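Myo-inositol phosphohydrolase (Mitsuokella multacida, PDB 4WU3) probably removes phosphate groups from myo-inositol phosphates, as a phytase related to the protein tyrosine phosphatases, and is seen here with an inositol tetrakisphosphate bound. Local coordinates at residues Tyr337-Asp348 / Asn432-Gly443. The protein carries 2 engineered substitutions. Sequence-based numbering, arbitrary orientation.
With 4IP (inositol-(1,3,4,5)-tetrakisphosphate), chain F.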
ATOM      1  N   TYR A 337     -19.150  -7.836  -8.845  1.00 13.63           N
ATOM      2  CA  TYR A 337     -19.504  -9.167  -9.320  1.00 12.91           C
ATOM      3  C   TYR A 337     -20.711  -9.147 -10.236  1.00 13.10           C
ATOM      4  O   TYR A 337     -21.177 -10.192 -10.650  1.00 12.64           O
ATOM      5  CB  TYR A 337     -19.789 -10.099  -8.133  1.00 12.98           C
ATOM      6  CG  TYR A 337     -18.555 -10.402  -7.319  1.00 11.98           C
ATOM      7  CD1 TYR A 337     -17.452 -10.986  -7.913  1.00 11.81           C
ATOM      8  CD2 TYR A 337     -18.484 -10.077  -5.977  1.00 10.68           C
ATOM      9  CE1 TYR A 337     -16.310 -11.245  -7.192  1.00 11.85           C
ATOM     10  CE2 TYR A 337     -17.345 -10.336  -5.243  1.00 11.44           C
ATOM     11  CZ  TYR A 337     -16.260 -10.925  -5.857  1.00 12.18           C
ATOM     12  OH  TYR A 337     -15.111 -11.210  -5.145  1.00 11.68           O
ATOM     13  N   ASN A 338     -21.221  -7.958 -10.545  1.00 15.91           N
ATOM     14  CA  ASN A 338     -22.410  -7.831 -11.385  1.00 15.33           C
ATOM     15  C   ASN A 338     -22.161  -8.276 -12.821  1.00 15.00           C
ATOM     16  O   ASN A 338     -21.063  -8.112 -13.356  1.00 14.46           O
ATOM     17  CB  ASN A 338     -22.950  -6.401 -11.340  1.00 16.54           C
ATOM     18  CG  ASN A 338     -23.581  -6.062  -9.998  1.00 16.71           C
ATOM     19  OD1 ASN A 338     -24.182  -6.911  -9.330  1.00 15.84           O
ATOM     20  ND2 ASN A 338     -23.447  -4.820  -9.597  1.00 17.43           N
ATOM     21  N   GLY A 339     -23.187  -8.865 -13.428  1.00 12.91           N
ATOM     22  CA  GLY A 339     -23.104  -9.322 -14.811  1.00 13.00           C
ATOM     23  C   GLY A 339     -22.818  -8.183 -15.770  1.00 13.65           C
ATOM     24  O   GLY A 339     -23.292  -7.064 -15.585  1.00 12.60           O
ATOM     25  N   TYR A 340     -22.042  -8.471 -16.807  1.00 13.24           N
ATOM     26  CA  TYR A 340     -21.733  -7.474 -17.818  1.00 13.50           C
ATOM     27  C   TYR A 340     -21.766  -8.040 -19.250  1.00 13.40           C
ATOM     28  O   TYR A 340     -21.483  -7.318 -20.210  1.00 14.20           O
ATOM     29  CB  TYR A 340     -20.355  -6.887 -17.533  1.00 13.35           C
ATOM     30  CG  TYR A 340     -19.308  -7.967 -17.465  1.00 12.62           C
ATOM     31  CD1 TYR A 340     -18.765  -8.485 -18.625  1.00 12.81           C
ATOM     32  CD2 TYR A 340     -18.890  -8.495 -16.252  1.00 11.65           C
ATOM     33  CE1 TYR A 340     -17.816  -9.487 -18.592  1.00 12.16           C
ATOM     34  CE2 TYR A 340     -17.931  -9.501 -16.206  1.00 11.80           C
ATOM     35  CZ  TYR A 340     -17.401  -9.992 -17.389  1.00 11.68           C
ATOM     36  OH  TYR A 340     -16.446 -10.989 -17.408  1.00 13.00           O
ATOM     37  N   ILE A 341     -22.106  -9.317 -19.399  1.00 13.10           N
ATOM     38  CA  ILE A 341     -22.183  -9.926 -20.728  1.00 12.32           C
ATOM     39  C   ILE A 341     -23.132 -11.116 -20.760  1.00 11.97           C
ATOM     40  O   ILE A 341     -23.299 -11.824 -19.765  1.00 11.75           O
ATOM     41  CB  ILE A 341     -20.785 -10.387 -21.206  1.00 12.28           C
ATOM     42  CG1 ILE A 341     -20.774 -10.653 -22.715  1.00 11.55           C
ATOM     43  CG2 ILE A 341     -20.340 -11.632 -20.454  1.00 12.79           C
ATOM     44  CD1 ILE A 341     -19.404 -10.960 -23.281  1.00 10.67           C
ATOM     45  N   TRP A 342     -23.750 -11.339 -21.913  1.00 11.53           N
ATOM     46  CA  TRP A 342     -24.511 -12.556 -22.122  1.00 12.21           C
ATOM     47  C   TRP A 342     -23.562 -13.652 -22.597  1.00 13.48           C
ATOM     48  O   TRP A 342     -22.991 -13.601 -23.685  1.00 13.54           O
ATOM     49  CB  TRP A 342     -25.649 -12.348 -23.120  1.00 12.73           C
ATOM     50  CG  TRP A 342     -26.813 -11.594 -22.551  1.00 12.39           C
ATOM     51  CD1 TRP A 342     -27.179 -10.320 -22.855  1.00 13.23           C
ATOM     52  CD2 TRP A 342     -27.761 -12.065 -21.578  1.00 12.71           C
ATOM     53  NE1 TRP A 342     -28.298  -9.957 -22.128  1.00 14.72           N
ATOM     54  CE2 TRP A 342     -28.674 -11.014 -21.340  1.00 13.63           C
ATOM     55  CE3 TRP A 342     -27.920 -13.268 -20.880  1.00 13.07           C
ATOM     56  CZ2 TRP A 342     -29.731 -11.131 -20.438  1.00 13.98           C
ATOM     57  CZ3 TRP A 342     -28.963 -13.382 -19.980  1.00 12.60           C
ATOM     58  CH2 TRP A 342     -29.864 -12.323 -19.774  1.00 13.47           C
ATOM     59  N   ARG A 343     -23.384 -14.637 -21.736  1.00 15.12           N
ATOM     60  CA  ARG A 343     -22.548 -15.771 -22.019  1.00 13.72           C
ATOM     61  C   ARG A 343     -23.372 -16.826 -22.730  1.00 14.19           C
ATOM     62  O   ARG A 343     -24.511 -17.091 -22.355  1.00 13.95           O
ATOM     63  CB  ARG A 343     -22.044 -16.336 -20.701  1.00 12.99           C
ATOM     64  CG  ARG A 343     -21.324 -17.666 -20.809  1.00 13.22           C
ATOM     65  CD  ARG A 343     -20.944 -18.167 -19.424  1.00 12.49           C
ATOM     66  NE  ARG A 343     -19.878 -19.162 -19.467  1.00 12.89           N
ATOM     67  CZ  ARG A 343     -19.349 -19.743 -18.390  1.00 13.02           C
ATOM     68  NH1 ARG A 343     -19.785 -19.435 -17.176  1.00 11.57           N
ATOM     69  NH2 ARG A 343     -18.383 -20.641 -18.526  1.00 14.38           N
ATOM     70  N   LEU A 344     -22.785 -17.424 -23.756  1.00 14.67           N
ATOM     71  CA  LEU A 344     -23.348 -18.603 -24.388  1.00 14.86           C
ATOM     72  C   LEU A 344     -22.958 -19.850 -23.601  1.00 13.56           C
ATOM     73  O   LEU A 344     -21.838 -20.327 -23.719  1.00 14.30           O
ATOM     74  CB  LEU A 344     -22.823 -18.711 -25.818  1.00 15.82           C
ATOM     75  CG  LEU A 344     -23.148 -19.991 -26.585  1.00 17.63           C
ATOM     76  CD1 LEU A 344     -24.652 -20.201 -26.679  1.00 17.66           C
ATOM     77  CD2 LEU A 344     -22.521 -19.894 -27.969  1.00 18.70           C
ATOM     78  N   ASP A 345     -23.882 -20.376 -22.802  1.00 13.91           N
ATOM     79  CA  ASP A 345     -23.612 -21.550 -21.968  1.00 13.41           C
ATOM     80  C   ASP A 345     -23.516 -22.792 -22.827  1.00 13.31           C
ATOM     81  O   ASP A 345     -22.614 -23.606 -22.667  1.00 13.24           O
ATOM     82  CB  ASP A 345     -24.720 -21.754 -20.930  1.00 14.23           C
ATOM     83  CG  ASP A 345     -24.672 -20.732 -19.805  1.00 15.80           C
ATOM     84  OD1 ASP A 345     -23.593 -20.158 -19.573  1.00 15.68           O
ATOM     85  OD2 ASP A 345     -25.711 -20.507 -19.150  1.00 15.99           O
ATOM     86  N   THR A 346     -24.475 -22.951 -23.733  1.00 13.76           N
ATOM     87  CA  THR A 346     -24.478 -24.088 -24.631  1.00 14.35           C
ATOM     88  C   THR A 346     -25.326 -23.789 -25.860  1.00 16.17           C
ATOM     89  O   THR A 346     -26.437 -23.252 -25.781  1.00 16.65           O
ATOM     90  CB  THR A 346     -24.936 -25.387 -23.927  1.00 14.71           C
ATOM     91  OG1 THR A 346     -24.938 -26.473 -24.866  1.00 14.01           O
ATOM     92  CG2 THR A 346     -26.320 -25.233 -23.333  1.00 14.90           C
ATOM     93  N   LYS A 347     -24.758 -24.127 -27.004  1.00 18.38           N
ATOM     94  CA  LYS A 347     -25.376 -23.881 -28.282  1.00 19.38           C
ATOM     95  C   LYS A 347     -26.470 -24.893 -28.526  1.00 17.65           C
ATOM     96  O   LYS A 347     -26.372 -26.034 -28.102  1.00 16.77           O
ATOM     97  CB  LYS A 347     -24.336 -24.022 -29.375  1.00 20.12           C
ATOM     98  CG  LYS A 347     -24.450 -22.961 -30.428  1.00 26.75           C
ATOM     99  CD  LYS A 347     -23.483 -23.236 -31.564  1.00 34.72           C
ATOM    100  CE  LYS A 347     -24.152 -23.017 -32.908  1.00 33.08           C
ATOM    101  NZ  LYS A 347     -23.177 -23.181 -34.010  1.00 39.04           N
ATOM    102  N   ASP A 348     -27.509 -24.469 -29.224  1.00 18.46           N
ATOM    103  CA  ASP A 348     -28.624 -25.344 -29.551  1.00 18.86           C
ATOM    104  C   ASP A 348     -28.161 -26.442 -30.492  1.00 23.22           C
ATOM    105  O   ASP A 348     -27.814 -26.176 -31.647  1.00 24.86           O
ATOM    106  CB  ASP A 348     -29.726 -24.530 -30.206  1.00 19.40           C
ATOM    107  CG  ASP A 348     -31.005 -25.311 -30.389  1.00 21.84           C
ATOM    108  OD1 ASP A 348     -31.046 -26.507 -30.020  1.00 22.47           O
ATOM    109  OD2 ASP A 348     -31.974 -24.719 -30.918  1.00 21.49           O
ATOM    110  N   ASN A 432     -30.744 -21.237 -27.690  1.00 12.37           N
ATOM    111  CA  ASN A 432     -29.449 -21.393 -27.012  1.00 11.03           C
ATOM    112  C   ASN A 432     -29.546 -21.031 -25.539  1.00 10.46           C
ATOM    113  O   ASN A 432     -30.196 -20.056 -25.180  1.00 11.34           O
ATOM    114  CB  ASN A 432     -28.386 -20.489 -27.643  1.00 11.10           C
ATOM    115  CG  ASN A 432     -28.231 -20.706 -29.129  1.00 12.18           C
ATOM    116  OD1 ASN A 432     -27.952 -21.806 -29.594  1.00 10.89           O
ATOM    117  ND2 ASN A 432     -28.411 -19.639 -29.890  1.00 16.00           N
ATOM    118  N   ALA A 433     -28.878 -21.810 -24.695  1.00 10.27           N
ATOM    119  CA  ALA A 433     -28.775 -21.519 -23.264  1.00  9.80           C
ATOM    120  C   ALA A 433     -27.802 -20.358 -23.054  1.00  9.60           C
ATOM    121  O   ALA A 433     -26.667 -20.403 -23.529  1.00 10.27           O
ATOM    122  CB  ALA A 433     -28.276 -22.751 -22.521  1.00  9.54           C
ATOM    123  N   VAL A 434     -28.249 -19.329 -22.344  1.00  9.17           N
ATOM    124  CA  VAL A 434     -27.429 -18.168 -22.066  1.00  8.87           C
ATOM    125  C   VAL A 434     -27.522 -17.814 -20.592  1.00  9.14           C
ATOM    126  O   VAL A 434     -28.442 -18.251 -19.902  1.00  8.50           O
ATOM    127  CB  VAL A 434     -27.870 -16.950 -22.904  1.00  9.70           C
ATOM    128  CG1 VAL A 434     -27.782 -17.257 -24.390  1.00  9.96           C
ATOM    129  CG2 VAL A 434     -29.282 -16.536 -22.542  1.00 10.50           C
ATOM    130  N   SER A 435     -26.556 -17.029 -20.121  1.00 10.29           N
ATOM    131  CA  SER A 435     -26.551 -16.531 -18.747  1.00  9.76           C
ATOM    132  C   SER A 435     -25.948 -15.134 -18.657  1.00 10.05           C
ATOM    133  O   SER A 435     -25.154 -14.724 -19.500  1.00 11.56           O
ATOM    134  CB  SER A 435     -25.813 -17.501 -17.812  1.00  9.57           C
ATOM    135  OG  SER A 435     -24.483 -17.714 -18.234  1.00  8.98           O
ATOM    136  N   TRP A 436     -26.344 -14.384 -17.639  1.00  9.84           N
ATOM    137  CA  TRP A 436     -25.818 -13.043 -17.454  1.00 10.14           C
ATOM    138  C   TRP A 436     -24.578 -13.159 -16.579  1.00 10.49           C
ATOM    139  O   TRP A 436     -24.670 -13.338 -15.371  1.00 11.16           O
ATOM    140  CB  TRP A 436     -26.874 -12.152 -16.821  1.00 10.35           C
ATOM    141  CG  TRP A 436     -26.494 -10.696 -16.703  1.00 12.18           C
ATOM    142  CD1 TRP A 436     -26.433  -9.963 -15.558  1.00 13.29           C
ATOM    143  CD2 TRP A 436     -26.144  -9.802 -17.771  1.00 12.70           C
ATOM    144  NE1 TRP A 436     -26.064  -8.676 -15.839  1.00 13.65           N
ATOM    145  CE2 TRP A 436     -25.878  -8.549 -17.190  1.00 14.06           C
ATOM    146  CE3 TRP A 436     -26.025  -9.943 -19.160  1.00 13.25           C
ATOM    147  CZ2 TRP A 436     -25.502  -7.437 -17.947  1.00 14.02           C
ATOM    148  CZ3 TRP A 436     -25.646  -8.841 -19.913  1.00 14.04           C
ATOM    149  CH2 TRP A 436     -25.391  -7.603 -19.303  1.00 15.25           C
ATOM    150  N   TYR A 437     -23.419 -13.080 -17.214  1.00 11.27           N
ATOM    151  CA  TYR A 437     -22.166 -13.452 -16.589  1.00 10.68           C
ATOM    152  C   TYR A 437     -21.473 -12.267 -15.968  1.00 10.69           C
ATOM    153  O   TYR A 437     -21.157 -11.298 -16.654  1.00 10.45           O
ATOM    154  CB  TYR A 437     -21.219 -14.079 -17.616  1.00 10.21           C
ATOM    155  CG  TYR A 437     -19.926 -14.587 -17.011  1.00 10.44           C
ATOM    156  CD1 TYR A 437     -19.862 -15.840 -16.412  1.00 11.18           C
ATOM    157  CD2 TYR A 437     -18.781 -13.809 -17.024  1.00 10.54           C
ATOM    158  CE1 TYR A 437     -18.679 -16.308 -15.853  1.00 11.12           C
ATOM    159  CE2 TYR A 437     -17.600 -14.259 -16.454  1.00 11.54           C
ATOM    160  CZ  TYR A 437     -17.555 -15.507 -15.872  1.00 11.45           C
ATOM    161  OH  TYR A 437     -16.381 -15.948 -15.318  1.00 12.68           O
ATOM    162  N   GLY A 438     -21.219 -12.365 -14.669  1.00 10.87           N
ATOM    163  CA  GLY A 438     -20.341 -11.415 -13.984  1.00 12.20           C
ATOM    164  C   GLY A 438     -19.068 -12.108 -13.533  1.00 12.11           C
ATOM    165  O   GLY A 438     -18.950 -13.318 -13.632  1.00 12.76           O
ATOM    166  N   LEU A 439     -18.110 -11.336 -13.042  1.00 12.04           N
ATOM    167  CA  LEU A 439     -16.861 -11.884 -12.529  1.00 11.88           C
ATOM    168  C   LEU A 439     -17.100 -13.072 -11.600  1.00 10.66           C
ATOM    169  O   LEU A 439     -17.964 -13.026 -10.723  1.00  9.74           O
ATOM    170  CB  LEU A 439     -16.110 -10.786 -11.782  1.00 13.07           C
ATOM    171  CG  LEU A 439     -14.871 -11.208 -10.990  1.00 14.62           C
ATOM    172  CD1 LEU A 439     -13.739 -11.565 -11.943  1.00 13.78           C
ATOM    173  CD2 LEU A 439     -14.469 -10.077 -10.053  1.00 14.98           C
ATOM    174  N   ARG A 440     -16.310 -14.123 -11.784  1.00 10.62           N
ATOM    175  CA  ARG A 440     -16.483 -15.396 -11.056  1.00 11.34           C
ATOM    176  C   ARG A 440     -17.868 -16.044 -11.201  1.00 11.54           C
ATOM    177  O   ARG A 440     -18.235 -16.927 -10.423  1.00 12.62           O
ATOM    178  CB  ARG A 440     -16.174 -15.213  -9.572  1.00 11.48           C
ATOM    179  CG  ARG A 440     -14.693 -15.133  -9.255  1.00 11.89           C
ATOM    180  CD  ARG A 440     -14.482 -14.927  -7.768  1.00 12.37           C
ATOM    181  NE  ARG A 440     -13.102 -14.577  -7.462  1.00 12.62           N
ATOM    182  CZ  ARG A 440     -12.625 -14.426  -6.231  1.00 12.17           C
ATOM    183  NH1 ARG A 440     -13.418 -14.604  -5.180  1.00 12.07           N
ATOM    184  NH2 ARG A 440     -11.348 -14.116  -6.058  1.00 12.03           N
ATOM    185  N   ASP A 441     -18.627 -15.628 -12.205  1.00 11.84           N
ATOM    186  CA  ASP A 441     -20.021 -16.061 -12.356  1.00 12.66           C
ATOM    187  C   ASP A 441     -20.886 -15.762 -11.113  1.00 12.21           C
ATOM    188  O   ASP A 441     -21.792 -16.526 -10.768  1.00 12.89           O
ATOM    189  CB  ASP A 441     -20.086 -17.553 -12.714  1.00 13.03           C
ATOM    190  CG  ASP A 441     -21.450 -17.959 -13.275  1.00 14.63           C
ATOM    191  OD1 ASP A 441     -22.166 -17.071 -13.781  1.00 12.63           O
ATOM    192  OD2 ASP A 441     -21.816 -19.155 -13.194  1.00 15.72           O
ATOM    193  N   TRP A 442     -20.619 -14.640 -10.450  1.00 11.67           N
ATOM    194  CA  TRP A 442     -21.354 -14.273  -9.240  1.00 12.08           C
ATOM    195  C   TRP A 442     -22.321 -13.109  -9.484  1.00 12.66           C
ATOM    196  O   TRP A 442     -22.517 -12.247  -8.622  1.00 11.59           O
ATOM    197  CB  TRP A 442     -20.393 -13.926  -8.098  1.00 12.44           C
ATOM    198  CG  TRP A 442     -19.702 -15.117  -7.508  1.00 13.16           C
ATOM    199  CD1 TRP A 442     -19.933 -16.429  -7.807  1.00 13.61           C
ATOM    200  CD2 TRP A 442     -18.693 -15.111  -6.494  1.00 13.55           C
ATOM    201  NE1 TRP A 442     -19.114 -17.239  -7.062  1.00 13.28           N
ATOM    202  CE2 TRP A 442     -18.347 -16.457  -6.240  1.00 13.82           C
ATOM    203  CE3 TRP A 442     -18.035 -14.101  -5.788  1.00 14.05           C
ATOM    204  CZ2 TRP A 442     -17.379 -16.818  -5.308  1.00 13.73           C
ATOM    205  CZ3 TRP A 442     -17.074 -14.458  -4.857  1.00 14.60           C
ATOM    206  CH2 TRP A 442     -16.753 -15.810  -4.630  1.00 15.26           C
ATOM    207  N   GLY A 443     -22.950 -13.117 -10.654  1.00 12.90           N
ATOM    208  CA  GLY A 443     -23.923 -12.094 -11.021  1.00 13.73           C
ATOM    209  C   GLY A 443     -25.022 -11.834 -10.006  1.00 12.54           C
ATOM    210  O   GLY A 443     -25.527 -10.724  -9.923  1.00 15.04           O
TER
HETATM  211  C1  4IP F 702     -18.600 -25.163 -12.200  1.00 39.44           C
HETATM  212  O1  4IP F 702     -19.585 -26.194 -12.244  1.00 28.87           O
HETATM  213  C2  4IP F 702     -18.669 -24.317 -13.465  1.00 44.96           C
HETATM  214  O2  4IP F 702     -18.539 -25.157 -14.604  1.00 47.40           O
HETATM  215  C3  4IP F 702     -17.548 -23.287 -13.514  1.00 50.30           C
HETATM  216  O3  4IP F 702     -17.632 -22.544 -14.733  1.00 63.15           O
HETATM  217  C4  4IP F 702     -16.174 -23.938 -13.399  1.00 48.35           C
HETATM  218  O4  4IP F 702     -15.174 -22.913 -13.354  1.00 51.77           O
HETATM  219  C5  4IP F 702     -16.098 -24.788 -12.136  1.00 49.28           C
HETATM  220  O5  4IP F 702     -14.832 -25.446 -12.051  1.00 54.25           O
HETATM  221  C6  4IP F 702     -17.224 -25.819 -12.084  1.00 44.98           C
HETATM  222  O6  4IP F 702     -17.156 -26.570 -10.870  1.00 41.56           O
HETATM  223  P1  4IP F 702     -21.116 -25.957 -11.814  1.00 21.08           P
HETATM  224  O1P 4IP F 702     -21.063 -25.802 -10.319  1.00 17.16           O
HETATM  225  O2P 4IP F 702     -21.796 -27.209 -12.304  1.00 20.97           O
HETATM  226  O3P 4IP F 702     -21.533 -24.723 -12.572  1.00 23.13           O
HETATM  227  P3  4IP F 702     -17.758 -20.936 -14.697  1.00 64.27           P
HETATM  228  O4P 4IP F 702     -16.760 -20.515 -13.644  1.00 79.37           O
HETATM  229  O5P 4IP F 702     -19.206 -20.691 -14.337  1.00 65.22           O
HETATM  230  O6P 4IP F 702     -17.376 -20.496 -16.088  1.00 71.57           O
HETATM  231  P4  4IP F 702     -13.885 -22.917 -14.329  1.00 55.79           P
HETATM  232  O7P 4IP F 702     -14.446 -23.149 -15.711  1.00 53.50           O
HETATM  233  O8P 4IP F 702     -13.314 -21.535 -14.132  1.00 57.45           O
HETATM  234  O9P 4IP F 702     -13.035 -24.052 -13.791  1.00 50.09           O
HETATM  235  P5  4IP F 702     -14.117 -25.631 -10.613  1.00 59.33           P
HETATM  236  OPF 4IP F 702     -14.593 -24.458  -9.770  1.00 44.56           O
HETATM  237  OPG 4IP F 702     -12.644 -25.596 -10.965  1.00 75.69           O
HETATM  238  OPH 4IP F 702     -14.615 -26.971 -10.122  1.00 61.28           O
HETATM  239  O   HOH W   1     -18.376  -8.501 -12.789  1.00  8.73           O
HETATM  240  O   HOH W   2     -23.203  -9.351  -7.885  1.00 22.05           O
HETATM  241  O   HOH W   3     -25.375  -6.299 -14.042  1.00 16.37           O
HETATM  242  O   HOH W   4     -25.628  -8.831 -12.009  1.00 18.36           O
HETATM  243  O   HOH W   5     -22.570 -18.490 -16.313  1.00 18.23           O
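Trp342 and Trp436 form a non-hydrogen-bonded pair between the antiparallel strands 342-346 and 432-438, neighbours in a mixed sheet, whose backbones bond at the next pair, Arg343 with Ser435. The benzene edge of Trp436 points at the face of Trp342, CE3 lying 3.6 Å from CE2 of Trp342, with the planes 56° apart. With CG anti to the backbone N (chi1 -174°), the indole of Trp436 also lies flat over the backbone of 339-341. Gly339 suits this spot because a CB would strike the ring; instead its CA makes a CH-pi contact with the five-membered ring, 3.6 Å from its centroid. Trp436 NE1 donates to a water that in turn donates to Gly339 O. Were Trp436 an alanine, a gap would be likely to open above Gly339, with the face of Trp342 losing its edge partner and that water its N-H donor.

The other face carries Arg343, Ser435 and Tyr437 and is turned to the ligand. Asp345 and Thr346 both face Ala433, a classic beta bulge that brings the Asp345 carboxylate close to Ser435. Ser435 OG donates to Asp345 OD1 (2.9 Å) on its syn side, while Arg422 forms a salt bridge with OD2. Arg343 reaches the ligand on an extended chain, its guanidinium edge turned to the 3-phosphate: NH2 lies 2.6 Å from O6P, and NH1 bonds O5P at 3.2 Å. The ring of Tyr437, turned 81° from the guanidinium plane, brings CE1 to 3.6 Å from Arg343 NH1. One water accepts from Arg343 NH1 and donates to Ser435 OG and, weakly, to Asp441 OD1; this polar chain probably steadies the guanidinium. Trp342, Trp436, Val434 and Leu344 thus share one face, while on the other Arg343 would offset phosphate charge in the inositol-tetrakisphosphate pocket, where Ser540 and Arg546 also bond the ligand.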